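Exo-poly-alpha-D-galacturonosidase (Thermotoga maritima, PDB 3JUR) probably hydrolyses the polygalacturonate chains of pectin, releasing galacturonic acid residues from chain ends as a hyperthermoactive family 28 glycoside hydrolase. Local coordinates at residues 93-98 / 182-187; 98-103 / 109-114; 144-149 / 235-240. One frame throughout, in Å; residues are numbered along the deposited sequence.

Interaction 1: 93-98 / 182-187; sequences DPERYL and FGKGHY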
ATOM      1  N   ASP D  93       5.091  31.120 -48.455  1.00 26.35           N
ATOM      2  CA  ASP D  93       5.940  32.256 -48.832  1.00 26.84           C
ATOM      3  C   ASP D  93       5.584  33.452 -47.948  1.00 26.75           C
ATOM      4  O   ASP D  93       4.489  34.006 -48.078  1.00 26.65           O
ATOM      5  CB  ASP D  93       5.756  32.606 -50.312  1.00 27.04           C
ATOM      6  CG  ASP D  93       6.757  33.652 -50.808  1.00 28.39           C
ATOM      7  OD1 ASP D  93       7.033  33.664 -52.021  1.00 29.63           O
ATOM      8  OD2 ASP D  93       7.272  34.463 -50.005  1.00 29.99           O
ATOM      9  N   PRO D  94       6.511  33.859 -47.048  1.00 26.63           N
ATOM     10  CA  PRO D  94       6.232  34.923 -46.070  1.00 26.44           C
ATOM     11  C   PRO D  94       5.701  36.207 -46.706  1.00 26.12           C
ATOM     12  O   PRO D  94       4.846  36.876 -46.124  1.00 25.83           O
ATOM     13  CB  PRO D  94       7.598  35.166 -45.420  1.00 26.53           C
ATOM     14  CG  PRO D  94       8.308  33.867 -45.566  1.00 26.69           C
ATOM     15  CD  PRO D  94       7.889  33.353 -46.915  1.00 26.58           C
ATOM     16  N   GLU D  95       6.204  36.527 -47.897  1.00 26.09           N
ATOM     17  CA  GLU D  95       5.759  37.685 -48.677  1.00 26.11           C
ATOM     18  C   GLU D  95       4.232  37.748 -48.792  1.00 25.76           C
ATOM     19  O   GLU D  95       3.640  38.828 -48.728  1.00 25.71           O
ATOM     20  CB  GLU D  95       6.406  37.657 -50.069  1.00 26.29           C
ATOM     21  CG  GLU D  95       6.689  39.026 -50.666  1.00 27.93           C
ATOM     22  CD  GLU D  95       8.040  39.603 -50.243  1.00 29.75           C
ATOM     23  OE1 GLU D  95       8.239  39.883 -49.036  1.00 30.62           O
ATOM     24  OE2 GLU D  95       8.902  39.787 -51.130  1.00 29.23           O
ATOM     25  N   ARG D  96       3.603  36.580 -48.930  1.00 25.45           N
ATOM     26  CA  ARG D  96       2.142  36.465 -49.030  1.00 24.91           C
ATOM     27  C   ARG D  96       1.380  36.884 -47.776  1.00 24.39           C
ATOM     28  O   ARG D  96       0.170  37.090 -47.830  1.00 24.09           O
ATOM     29  CB  ARG D  96       1.745  35.044 -49.440  1.00 24.86           C
ATOM     30  CG  ARG D  96       2.135  34.703 -50.876  1.00 24.60           C
ATOM     31  CD  ARG D  96       1.788  33.268 -51.199  1.00 23.97           C
ATOM     32  NE  ARG D  96       2.183  32.907 -52.554  1.00 23.26           N
ATOM     33  CZ  ARG D  96       1.385  32.954 -53.617  1.00 22.37           C
ATOM     34  NH1 ARG D  96       0.120  33.349 -53.504  1.00 22.20           N
ATOM     35  NH2 ARG D  96       1.857  32.594 -54.801  1.00 20.72           N
ATOM     36  N   TYR D  97       2.095  37.026 -46.661  1.00 24.25           N
ATOM     37  CA  TYR D  97       1.488  37.285 -45.353  1.00 23.98           C
ATOM     38  C   TYR D  97       1.702  38.734 -44.915  1.00 23.99           C
ATOM     39  O   TYR D  97       1.612  39.076 -43.732  1.00 23.95           O
ATOM     40  CB  TYR D  97       2.003  36.264 -44.324  1.00 23.76           C
ATOM     41  CG  TYR D  97       1.660  34.849 -44.734  1.00 23.74           C
ATOM     42  CD1 TYR D  97       0.530  34.212 -44.228  1.00 22.93           C
ATOM     43  CD2 TYR D  97       2.441  34.162 -45.668  1.00 23.66           C
ATOM     44  CE1 TYR D  97       0.194  32.924 -44.629  1.00 22.93           C
ATOM     45  CE2 TYR D  97       2.113  32.872 -46.074  1.00 23.13           C
ATOM     46  CZ  TYR D  97       0.989  32.259 -45.547  1.00 23.15           C
ATOM     47  OH  TYR D  97       0.655  30.984 -45.940  1.00 24.12           O
ATOM     48  N   LEU D  98       1.975  39.578 -45.901  1.00 24.00           N
ATOM     49  CA  LEU D  98       2.099  41.014 -45.709  1.00 24.07           C
ATOM     50  C   LEU D  98       0.982  41.717 -46.496  1.00 24.06           C
ATOM     51  O   LEU D  98       0.452  41.140 -47.448  1.00 24.07           O
ATOM     52  CB  LEU D  98       3.483  41.489 -46.173  1.00 24.15           C
ATOM     53  CG  LEU D  98       4.712  40.950 -45.431  1.00 24.06           C
ATOM     54  CD1 LEU D  98       5.988  41.249 -46.215  1.00 23.68           C
ATOM     55  CD2 LEU D  98       4.803  41.509 -44.016  1.00 24.05           C
ATOM     56  N   PHE D 182       7.391  44.485 -37.499  1.00 24.06           N
ATOM     57  CA  PHE D 182       8.337  43.442 -37.891  1.00 23.72           C
ATOM     58  C   PHE D 182       8.046  42.966 -39.317  1.00 23.31           C
ATOM     59  O   PHE D 182       8.160  43.751 -40.256  1.00 23.40           O
ATOM     60  CB  PHE D 182       8.362  42.307 -36.848  1.00 23.54           C
ATOM     61  CG  PHE D 182       8.945  42.730 -35.524  1.00 23.95           C
ATOM     62  CD1 PHE D 182      10.268  42.440 -35.208  1.00 24.29           C
ATOM     63  CD2 PHE D 182       8.189  43.463 -34.613  1.00 23.39           C
ATOM     64  CE1 PHE D 182      10.822  42.855 -33.996  1.00 23.99           C
ATOM     65  CE2 PHE D 182       8.737  43.883 -33.401  1.00 23.71           C
ATOM     66  CZ  PHE D 182      10.055  43.576 -33.092  1.00 23.69           C
ATOM     67  N   GLY D 183       7.669  41.704 -39.489  1.00 22.97           N
ATOM     68  CA  GLY D 183       7.404  41.176 -40.825  1.00 22.60           C
ATOM     69  C   GLY D 183       8.668  41.030 -41.650  1.00 22.48           C
ATOM     70  O   GLY D 183       9.615  40.365 -41.222  1.00 22.21           O
ATOM     71  N   LYS D 184       8.672  41.667 -42.825  1.00 22.43           N
ATOM     72  CA  LYS D 184       9.765  41.585 -43.805  1.00 22.42           C
ATOM     73  C   LYS D 184      11.112  41.972 -43.194  1.00 22.29           C
ATOM     74  O   LYS D 184      11.255  43.048 -42.602  1.00 22.08           O
ATOM     75  CB  LYS D 184       9.453  42.477 -45.020  1.00 22.39           C
ATOM     76  CG  LYS D 184      10.250  42.171 -46.285  1.00 22.91           C
ATOM     77  CD  LYS D 184      10.033  43.266 -47.333  1.00 23.58           C
ATOM     78  CE  LYS D 184      10.333  42.787 -48.750  1.00 24.55           C
ATOM     79  NZ  LYS D 184      11.783  42.661 -49.061  1.00 24.35           N
ATOM     80  N   GLY D 185      12.093  41.084 -43.345  1.00 22.36           N
ATOM     81  CA  GLY D 185      13.432  41.293 -42.786  1.00 22.44           C
ATOM     82  C   GLY D 185      13.553  40.839 -41.337  1.00 22.45           C
ATOM     83  O   GLY D 185      14.608  40.983 -40.721  1.00 22.47           O
ATOM     84  N   HIS D 186      12.466  40.299 -40.797  1.00 22.36           N
ATOM     85  CA  HIS D 186      12.440  39.793 -39.424  1.00 22.52           C
ATOM     86  C   HIS D 186      11.910  38.368 -39.392  1.00 22.53           C
ATOM     87  O   HIS D 186      11.277  37.914 -40.348  1.00 22.43           O
ATOM     88  CB  HIS D 186      11.632  40.726 -38.519  1.00 22.41           C
ATOM     89  CG  HIS D 186      12.168  42.120 -38.494  1.00 22.79           C
ATOM     90  ND1 HIS D 186      13.104  42.542 -37.574  1.00 23.23           N
ATOM     91  CD2 HIS D 186      11.943  43.176 -39.313  1.00 22.46           C
ATOM     92  CE1 HIS D 186      13.417  43.804 -37.813  1.00 23.10           C
ATOM     93  NE2 HIS D 186      12.724  44.212 -38.861  1.00 22.87           N
ATOM     94  N   TYR D 187      12.177  37.662 -38.295  1.00 22.73           N
ATOM     95  CA  TYR D 187      12.018  36.209 -38.280  1.00 22.90           C
ATOM     96  C   TYR D 187      11.106  35.685 -37.171  1.00 22.94           C
ATOM     97  O   TYR D 187      11.421  34.699 -36.493  1.00 23.20           O
ATOM     98  CB  TYR D 187      13.400  35.536 -38.290  1.00 22.81           C
ATOM     99  CG  TYR D 187      14.216  35.938 -39.504  1.00 23.34           C
ATOM    100  CD1 TYR D 187      14.166  35.191 -40.679  1.00 23.60           C
ATOM    101  CD2 TYR D 187      15.015  37.089 -39.488  1.00 23.24           C
ATOM    102  CE1 TYR D 187      14.900  35.571 -41.806  1.00 24.46           C
ATOM    103  CE2 TYR D 187      15.744  37.475 -40.603  1.00 24.07           C
ATOM    104  CZ  TYR D 187      15.683  36.711 -41.757  1.00 24.21           C
ATOM    105  OH  TYR D 187      16.408  37.084 -42.856  1.00 24.99           O
TER

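Interaction 2: 98-103 / 109-114; sequences LPVVLT and ELYNYS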
ATOM      1  N   LEU D  98       1.975  39.578 -45.901  1.00 24.00           N
ATOM      2  CA  LEU D  98       2.099  41.014 -45.709  1.00 24.07           C
ATOM      3  C   LEU D  98       0.982  41.717 -46.496  1.00 24.06           C
ATOM      4  O   LEU D  98       0.452  41.140 -47.448  1.00 24.07           O
ATOM      5  CB  LEU D  98       3.483  41.489 -46.173  1.00 24.15           C
ATOM      6  CG  LEU D  98       4.712  40.950 -45.431  1.00 24.06           C
ATOM      7  CD1 LEU D  98       5.988  41.249 -46.215  1.00 23.68           C
ATOM      8  CD2 LEU D  98       4.803  41.509 -44.016  1.00 24.05           C
ATOM      9  N   PRO D  99       0.621  42.962 -46.117  1.00 24.03           N
ATOM     10  CA  PRO D  99       1.199  43.795 -45.053  1.00 23.80           C
ATOM     11  C   PRO D  99       1.014  43.233 -43.650  1.00 23.58           C
ATOM     12  O   PRO D  99       0.159  42.361 -43.424  1.00 23.49           O
ATOM     13  CB  PRO D  99       0.451  45.132 -45.194  1.00 23.82           C
ATOM     14  CG  PRO D  99      -0.777  44.816 -45.973  1.00 24.08           C
ATOM     15  CD  PRO D  99      -0.395  43.700 -46.891  1.00 24.10           C
ATOM     16  N   VAL D 100       1.822  43.742 -42.723  1.00 23.41           N
ATOM     17  CA  VAL D 100       1.737  43.384 -41.308  1.00 23.50           C
ATOM     18  C   VAL D 100       0.347  43.679 -40.737  1.00 23.34           C
ATOM     19  O   VAL D 100      -0.306  44.636 -41.143  1.00 23.16           O
ATOM     20  CB  VAL D 100       2.834  44.103 -40.462  1.00 23.54           C
ATOM     21  CG1 VAL D 100       4.214  43.554 -40.795  1.00 23.81           C
ATOM     22  CG2 VAL D 100       2.801  45.622 -40.682  1.00 23.65           C
ATOM     23  N   VAL D 101      -0.104  42.831 -39.818  1.00 23.49           N
ATOM     24  CA  VAL D 101      -1.387  43.022 -39.136  1.00 23.51           C
ATOM     25  C   VAL D 101      -1.183  43.018 -37.621  1.00 23.63           C
ATOM     26  O   VAL D 101      -0.145  42.558 -37.138  1.00 23.81           O
ATOM     27  CB  VAL D 101      -2.429  41.931 -39.523  1.00 23.64           C
ATOM     28  CG1 VAL D 101      -2.732  41.972 -41.014  1.00 23.06           C
ATOM     29  CG2 VAL D 101      -1.965  40.528 -39.088  1.00 23.25           C
ATOM     30  N   LEU D 102      -2.163  43.536 -36.882  1.00 23.68           N
ATOM     31  CA  LEU D 102      -2.151  43.463 -35.425  1.00 23.83           C
ATOM     32  C   LEU D 102      -2.201  42.006 -35.002  1.00 23.99           C
ATOM     33  O   LEU D 102      -3.125  41.277 -35.365  1.00 23.89           O
ATOM     34  CB  LEU D 102      -3.335  44.224 -34.818  1.00 23.90           C
ATOM     35  CG  LEU D 102      -3.538  44.150 -33.298  1.00 24.21           C
ATOM     36  CD1 LEU D 102      -2.407  44.836 -32.524  1.00 24.39           C
ATOM     37  CD2 LEU D 102      -4.877  44.765 -32.929  1.00 24.97           C
ATOM     38  N   THR D 103      -1.196  41.591 -34.240  1.00 24.14           N
ATOM     39  CA  THR D 103      -1.077  40.204 -33.809  1.00 24.25           C
ATOM     40  C   THR D 103      -0.267  40.119 -32.507  1.00 24.19           C
ATOM     41  O   THR D 103      -0.100  41.123 -31.798  1.00 24.15           O
ATOM     42  CB  THR D 103      -0.518  39.281 -34.958  1.00 24.24           C
ATOM     43  OG1 THR D 103      -0.667  37.898 -34.602  1.00 24.94           O
ATOM     44  CG2 THR D 103       0.949  39.581 -35.283  1.00 24.43           C
ATOM     45  N   GLU D 109       2.196  42.034 -27.961  1.00 22.23           N
ATOM     46  CA  GLU D 109       1.544  42.566 -29.157  1.00 22.44           C
ATOM     47  C   GLU D 109       2.536  43.226 -30.105  1.00 22.06           C
ATOM     48  O   GLU D 109       3.499  43.862 -29.672  1.00 22.01           O
ATOM     49  CB  GLU D 109       0.465  43.581 -28.776  1.00 22.70           C
ATOM     50  CG  GLU D 109      -0.738  42.977 -28.069  1.00 23.77           C
ATOM     51  CD  GLU D 109      -1.903  43.944 -27.972  1.00 25.63           C
ATOM     52  OE1 GLU D 109      -3.067  43.481 -27.987  1.00 26.54           O
ATOM     53  OE2 GLU D 109      -1.654  45.163 -27.882  1.00 26.47           O
ATOM     54  N   LEU D 110       2.292  43.063 -31.400  1.00 21.83           N
ATOM     55  CA  LEU D 110       3.134  43.655 -32.436  1.00 21.45           C
ATOM     56  C   LEU D 110       2.406  43.675 -33.781  1.00 21.51           C
ATOM     57  O   LEU D 110       1.308  43.126 -33.916  1.00 21.53           O
ATOM     58  CB  LEU D 110       4.454  42.874 -32.565  1.00 21.15           C
ATOM     59  CG  LEU D 110       4.468  41.566 -33.365  1.00 20.73           C
ATOM     60  CD1 LEU D 110       5.889  41.126 -33.624  1.00 20.10           C
ATOM     61  CD2 LEU D 110       3.679  40.455 -32.679  1.00 19.33           C
ATOM     62  N   TYR D 111       3.021  44.322 -34.765  1.00 21.55           N
ATOM     63  CA  TYR D 111       2.603  44.183 -36.153  1.00 21.50           C
ATOM     64  C   TYR D 111       3.585  43.266 -36.866  1.00 21.43           C
ATOM     65  O   TYR D 111       4.797  43.500 -36.855  1.00 21.76           O
ATOM     66  CB  TYR D 111       2.468  45.548 -36.835  1.00 21.37           C
ATOM     67  CG  TYR D 111       1.170  46.229 -36.485  1.00 21.61           C
ATOM     68  CD1 TYR D 111       0.096  46.221 -37.372  1.00 22.37           C
ATOM     69  CD2 TYR D 111       1.002  46.852 -35.249  1.00 22.28           C
ATOM     70  CE1 TYR D 111      -1.113  46.839 -37.042  1.00 23.40           C
ATOM     71  CE2 TYR D 111      -0.196  47.465 -34.907  1.00 23.32           C
ATOM     72  CZ  TYR D 111      -1.250  47.457 -35.806  1.00 23.95           C
ATOM     73  OH  TYR D 111      -2.435  48.070 -35.459  1.00 25.11           O
ATOM     74  N   ASN D 112       3.050  42.205 -37.455  1.00 21.46           N
ATOM     75  CA  ASN D 112       3.857  41.135 -38.024  1.00 21.55           C
ATOM     76  C   ASN D 112       3.068  40.397 -39.101  1.00 21.58           C
ATOM     77  O   ASN D 112       1.911  40.735 -39.366  1.00 21.42           O
ATOM     78  CB  ASN D 112       4.299  40.166 -36.914  1.00 21.44           C
ATOM     79  CG  ASN D 112       5.365  39.175 -37.374  1.00 21.34           C
ATOM     80  OD1 ASN D 112       6.211  39.484 -38.220  1.00 20.98           O
ATOM     81  ND2 ASN D 112       5.329  37.976 -36.807  1.00 19.95           N
ATOM     82  N   TYR D 113       3.704  39.398 -39.713  1.00 21.70           N
ATOM     83  CA  TYR D 113       3.077  38.537 -40.712  1.00 21.72           C
ATOM     84  C   TYR D 113       1.683  38.110 -40.275  1.00 21.76           C
ATOM     85  O   TYR D 113       1.459  37.786 -39.100  1.00 21.59           O
ATOM     86  CB  TYR D 113       3.941  37.292 -40.967  1.00 21.69           C
ATOM     87  CG  TYR D 113       5.245  37.571 -41.694  1.00 21.74           C
ATOM     88  CD1 TYR D 113       5.249  37.998 -43.022  1.00 20.89           C
ATOM     89  CD2 TYR D 113       6.473  37.395 -41.054  1.00 21.37           C
ATOM     90  CE1 TYR D 113       6.442  38.253 -43.693  1.00 21.49           C
ATOM     91  CE2 TYR D 113       7.676  37.643 -41.715  1.00 20.55           C
ATOM     92  CZ  TYR D 113       7.654  38.078 -43.035  1.00 21.47           C
ATOM     93  OH  TYR D 113       8.835  38.329 -43.703  1.00 19.38           O
ATOM     94  N   SER D 114       0.749  38.119 -41.221  1.00 21.61           N
ATOM     95  CA  SER D 114      -0.613  37.660 -40.966  1.00 21.48           C
ATOM     96  C   SER D 114      -0.645  36.197 -40.516  1.00 21.61           C
ATOM     97  O   SER D 114       0.054  35.358 -41.091  1.00 21.67           O
ATOM     98  CB  SER D 114      -1.470  37.825 -42.224  1.00 21.35           C
ATOM     99  OG  SER D 114      -2.764  37.271 -42.035  1.00 20.77           O
TER

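Interaction 3: 144-149 / 235-240; sequences PWKGKK and GPNNDG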
ATOM      1  N   PRO D 144      12.703  26.604 -39.561  1.00 24.51           N
ATOM      2  CA  PRO D 144      14.088  27.053 -39.381  1.00 24.84           C
ATOM      3  C   PRO D 144      14.228  28.369 -38.603  1.00 25.14           C
ATOM      4  O   PRO D 144      15.269  28.604 -37.983  1.00 25.57           O
ATOM      5  CB  PRO D 144      14.587  27.225 -40.813  1.00 24.64           C
ATOM      6  CG  PRO D 144      13.822  26.222 -41.580  1.00 24.63           C
ATOM      7  CD  PRO D 144      12.458  26.157 -40.947  1.00 24.38           C
ATOM      8  N   TRP D 145      13.188  29.202 -38.614  1.00 25.08           N
ATOM      9  CA  TRP D 145      13.228  30.489 -37.914  1.00 25.37           C
ATOM     10  C   TRP D 145      13.391  30.363 -36.395  1.00 25.76           C
ATOM     11  O   TRP D 145      13.847  31.305 -35.742  1.00 25.83           O
ATOM     12  CB  TRP D 145      12.002  31.338 -38.268  1.00 24.95           C
ATOM     13  CG  TRP D 145      12.008  31.862 -39.683  1.00 24.33           C
ATOM     14  CD1 TRP D 145      12.867  31.511 -40.696  1.00 23.67           C
ATOM     15  CD2 TRP D 145      11.092  32.808 -40.250  1.00 23.84           C
ATOM     16  NE1 TRP D 145      12.549  32.190 -41.850  1.00 23.40           N
ATOM     17  CE2 TRP D 145      11.465  32.992 -41.607  1.00 23.59           C
ATOM     18  CE3 TRP D 145       9.994  33.521 -39.745  1.00 23.12           C
ATOM     19  CZ2 TRP D 145      10.781  33.864 -42.461  1.00 22.45           C
ATOM     20  CZ3 TRP D 145       9.315  34.391 -40.601  1.00 22.80           C
ATOM     21  CH2 TRP D 145       9.711  34.549 -41.943  1.00 22.19           C
ATOM     22  N   LYS D 146      13.028  29.202 -35.843  1.00 26.26           N
ATOM     23  CA  LYS D 146      13.186  28.922 -34.411  1.00 26.45           C
ATOM     24  C   LYS D 146      14.653  28.937 -33.958  1.00 26.90           C
ATOM     25  O   LYS D 146      14.964  29.412 -32.863  1.00 26.88           O
ATOM     26  CB  LYS D 146      12.515  27.586 -34.046  1.00 26.51           C
ATOM     27  CG  LYS D 146      12.759  27.093 -32.608  1.00 26.22           C
ATOM     28  CD  LYS D 146      12.227  28.067 -31.553  1.00 25.48           C
ATOM     29  CE  LYS D 146      12.701  27.685 -30.162  1.00 26.41           C
ATOM     30  NZ  LYS D 146      12.338  28.725 -29.152  1.00 27.26           N
ATOM     31  N   GLY D 147      15.543  28.421 -34.803  1.00 27.40           N
ATOM     32  CA  GLY D 147      16.975  28.401 -34.503  1.00 28.23           C
ATOM     33  C   GLY D 147      17.505  27.047 -34.058  1.00 28.94           C
ATOM     34  O   GLY D 147      18.641  26.949 -33.591  1.00 28.99           O
ATOM     35  N   LYS D 148      16.681  26.005 -34.205  1.00 29.44           N
ATOM     36  CA  LYS D 148      17.052  24.636 -33.841  1.00 29.94           C
ATOM     37  C   LYS D 148      17.418  23.798 -35.065  1.00 30.19           C
ATOM     38  O   LYS D 148      16.676  23.783 -36.052  1.00 30.23           O
ATOM     39  CB  LYS D 148      15.906  23.961 -33.085  1.00 29.99           C
ATOM     40  CG  LYS D 148      15.862  24.274 -31.606  1.00 30.66           C
ATOM     41  CD  LYS D 148      14.716  23.523 -30.955  1.00 32.72           C
ATOM     42  CE  LYS D 148      14.846  23.499 -29.448  1.00 33.31           C
ATOM     43  NZ  LYS D 148      13.632  22.883 -28.850  1.00 34.95           N
ATOM     44  N   LYS D 149      18.545  23.084 -34.980  1.00 30.44           N
ATOM     45  CA  LYS D 149      19.076  22.292 -36.103  1.00 30.99           C
ATOM     46  C   LYS D 149      18.192  21.112 -36.508  1.00 31.25           C
ATOM     47  O   LYS D 149      18.014  20.848 -37.697  1.00 31.14           O
ATOM     48  CB  LYS D 149      20.501  21.798 -35.815  1.00 30.97           C
ATOM     49  CG  LYS D 149      21.513  22.908 -35.565  1.00 31.42           C
ATOM     50  CD  LYS D 149      22.941  22.434 -35.800  1.00 31.09           C
ATOM     51  CE  LYS D 149      23.941  23.443 -35.254  1.00 31.52           C
ATOM     52  NZ  LYS D 149      25.357  23.027 -35.492  1.00 31.22           N
ATOM     53  N   GLY D 235       6.050  20.238 -34.692  1.00 23.48           N
ATOM     54  CA  GLY D 235       7.187  21.146 -34.849  1.00 22.86           C
ATOM     55  C   GLY D 235       7.474  22.020 -33.634  1.00 22.62           C
ATOM     56  O   GLY D 235       6.814  21.888 -32.602  1.00 22.40           O
ATOM     57  N   PRO D 236       8.468  22.922 -33.749  1.00 22.70           N
ATOM     58  CA  PRO D 236       8.858  23.749 -32.605  1.00 22.70           C
ATOM     59  C   PRO D 236       7.778  24.774 -32.275  1.00 23.00           C
ATOM     60  O   PRO D 236       7.300  25.487 -33.164  1.00 23.11           O
ATOM     61  CB  PRO D 236      10.138  24.438 -33.084  1.00 22.24           C
ATOM     62  CG  PRO D 236      10.010  24.477 -34.566  1.00 22.60           C
ATOM     63  CD  PRO D 236       9.259  23.238 -34.955  1.00 22.42           C
ATOM     64  N   ASN D 237       7.374  24.809 -31.010  1.00 23.46           N
ATOM     65  CA  ASN D 237       6.328  25.721 -30.547  1.00 23.96           C
ATOM     66  C   ASN D 237       4.974  25.448 -31.210  1.00 24.39           C
ATOM     67  O   ASN D 237       4.160  26.359 -31.378  1.00 24.40           O
ATOM     68  CB  ASN D 237       6.760  27.187 -30.735  1.00 23.84           C
ATOM     69  CG  ASN D 237       8.120  27.475 -30.129  1.00 23.49           C
ATOM     70  OD1 ASN D 237       9.057  27.876 -30.829  1.00 24.02           O
ATOM     71  ND2 ASN D 237       8.246  27.243 -28.826  1.00 22.54           N
ATOM     72  N   ASN D 238       4.743  24.189 -31.584  1.00 24.82           N
ATOM     73  CA  ASN D 238       3.448  23.767 -32.111  1.00 25.39           C
ATOM     74  C   ASN D 238       2.437  23.519 -30.984  1.00 25.54           C
ATOM     75  O   ASN D 238       2.022  22.383 -30.757  1.00 25.63           O
ATOM     76  CB  ASN D 238       3.589  22.527 -33.011  1.00 25.14           C
ATOM     77  CG  ASN D 238       3.951  22.870 -34.456  1.00 26.26           C
ATOM     78  OD1 ASN D 238       4.054  21.982 -35.306  1.00 25.72           O
ATOM     79  ND2 ASN D 238       4.129  24.157 -34.744  1.00 27.00           N
ATOM     80  N   ASP D 239       2.057  24.586 -30.277  1.00 25.88           N
ATOM     81  CA  ASP D 239       0.994  24.525 -29.279  1.00 25.95           C
ATOM     82  C   ASP D 239      -0.322  24.220 -29.989  1.00 26.06           C
ATOM     83  O   ASP D 239      -0.559  24.708 -31.099  1.00 26.18           O
ATOM     84  CB  ASP D 239       0.846  25.866 -28.547  1.00 26.46           C
ATOM     85  CG  ASP D 239       2.093  26.284 -27.763  1.00 27.73           C
ATOM     86  OD1 ASP D 239       3.180  25.697 -27.942  1.00 29.36           O
ATOM     87  OD2 ASP D 239       1.973  27.230 -26.956  1.00 27.61           O
ATOM     88  N   GLY D 240      -1.191  23.443 -29.346  1.00 25.81           N
ATOM     89  CA  GLY D 240      -2.488  23.090 -29.932  1.00 25.27           C
ATOM     90  C   GLY D 240      -3.463  24.249 -29.853  1.00 25.19           C
ATOM     91  O   GLY D 240      -3.826  24.849 -30.872  1.00 25.23           O
TER
HETATM   92  O   HOH W   1       9.818  30.297 -29.484  1.00 22.32           O

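Interaction 1: 93-98 / 182-187
Leu98 supplies the close side of this contact, reaching with both methyls into the corner made by Gly183 and Lys184. CD2 of Leu98 rests on the backbone, 4.1 Å from Gly183 CA, while its CD1 meets the base of the lysine chain, 3.9 Å from Lys184 CB, the two side chains crossing at about a right angle. Having no side chain, Gly183 lets the leucine methyl settle against its CA, and its positive phi (70°) also suits glycine. The segments belong to two loops projecting from the parallel beta-helix of this family: a 3-10 turn at 94-96, following strand 87-90, and a type II turn from Gly183 to His186, with Gly185 at its positive-phi corner. On the solvent side the packing slackens. Glu95 OE1 lies 3.6 Å from Lys184 CE, but in this crystal, where Lys184 also touches a neighbouring molecule, the lysine bends at its last torsion (chi4 -75°), and Lys184 NZ stays 4.5 Å from Glu95 OE1, beyond a salt bridge. Any attraction between the charges is probably modest in this pose. Before Glu95 the chain is fixed by an Asx turn, in which Asp93 OD2 accepts from Glu95 N at 3.1 Å.

Interaction 2: 98-103 / 109-114
The Tyr111 ring lies against the opposing backbone: one face carries Leu102 CA, 3.9 Å above the plane and displaced toward the rim, while Val100 O sits at its edge, near the plane. Tyr111 CE1 comes within 3.5 Å of Leu102 N, and Leu102 CB packs near Tyr111 CZ. The other ring, Tyr113, is approached obliquely by Leu98, whose CG is 3.6 Å from Tyr113 CE1. With CG opposite the carbonyl carbon (chi1 -80°), the Tyr111 ring lies along the Val101-Leu102 backbone, and Tyr111 CB touches Val100 CG2.

The backbones form an antiparallel beta hairpin, a small two-stranded sheet beside the parallel beta-helix. Val101 and Asn112 are a hydrogen-bonded pair, each N donating to the other's O, with Val101 N 2.9 Å from Asn112 O. Thr103 and Leu110 form the second such pair, bonded reciprocally in the same way, with Thr103 N 3.0 Å from Leu110 O. Between them Leu102 faces Tyr111 in a non-hydrogen-bonded pair, which puts leucine and tyrosine on the same face.

Val101, Thr103, Leu110 and Asn112 share the opposite face. Thr103 is turned with OG1 away from its own N (chi1 -168°), which leaves Thr103 CG2 to meet Asn112 CB at 3.8 Å. The beta-branched valine and threonine suit these extended backbones, and the polar ends are satisfied beyond the hairpin: Thr103 OG1 bonds Gln194 OE1, Asn112 ND2 bonds Leu188 O, and Asn112 OD1 accepts a hydrogen bond from Gly183 N. Glu109 pairs with Arg275 through OE2 and reaches the hydroxyl of Tyr196 through OE1.

Interaction 3: 144-149 / 235-240
Lys146 leans over a type II turn, Gly235 to Asn238, whose last two residues begin Asn237-Asn238-Asp239, which resembles the Asn-X-Asp signature of family 28 glycoside hydrolases; the contact is therefore probably close to the active-site cleft of the beta-helix. The lysine is the last residue of a 3-10 segment that begins before Pro144, and its chain starts on the proline of the turn. Lys146 CB lies 4.0 Å from Pro236 CG, and Lys146 CG follows at 3.8 Å from Pro236 CB, the two side chains sliding past each other in opposite directions. A bend at the second torsion (chi2 61°) then carries the chain toward the asparagine, which it meets at about a right angle. Lys146 CD comes within 3.3 Å of Asn237 OD1, and CE passes the same oxygen a little farther off. At the tip, Lys146 NZ is 3.8 Å from Asn237 OD1, too far for a direct bond, so a water fills in: it accepts from Lys146 NZ at 3.0 Å and donates to Asn237 OD1 at 2.9 Å. A long, flexible chain suits this place, since its methylenes pack on the pyrrolidine while its ammonium reaches the water.

The turn itself explains its residues. Proline fits the first corner, and Asn237 adopts the positive phi (63°) of the second, a conformation asparagine tolerates better than most residues. Arg189 braces both, with NH1 donating to Pro236 O and NH2 to Asn237 OD1, so that the amide oxygen is gripped by the arginine as well as by the water. Beyond it, the Asn238 side chain folds back on the start of the turn, where Gly235 N donates to Asn238 OD1 at 2.7 Å, from above the carbonyl plane.

Interactions 1 and 2 lie in loops and a hairpin beside the parallel beta-helix, whereas 235-240 of interaction 3 belongs to a coil of it, between strands 224-233 and 249-252. Interactions 1 and 2 are neighbours, their centres about 9 Å apart; they share Leu98, and the 98-103/109-114 hairpin is nested in the chain loop closed by interaction 1, with Phe182 N probably bonded to Tyr111 O. Interaction 3 has its centre about 17 Å from that of interaction 1 and 19 Å from that of interaction 2. Along the chain it crosses interaction 1 and follows interaction 2. Trp145 packs against Pro94, Tyr187 and Tyr113 and so links the loop of interaction 3 to the other two contacts.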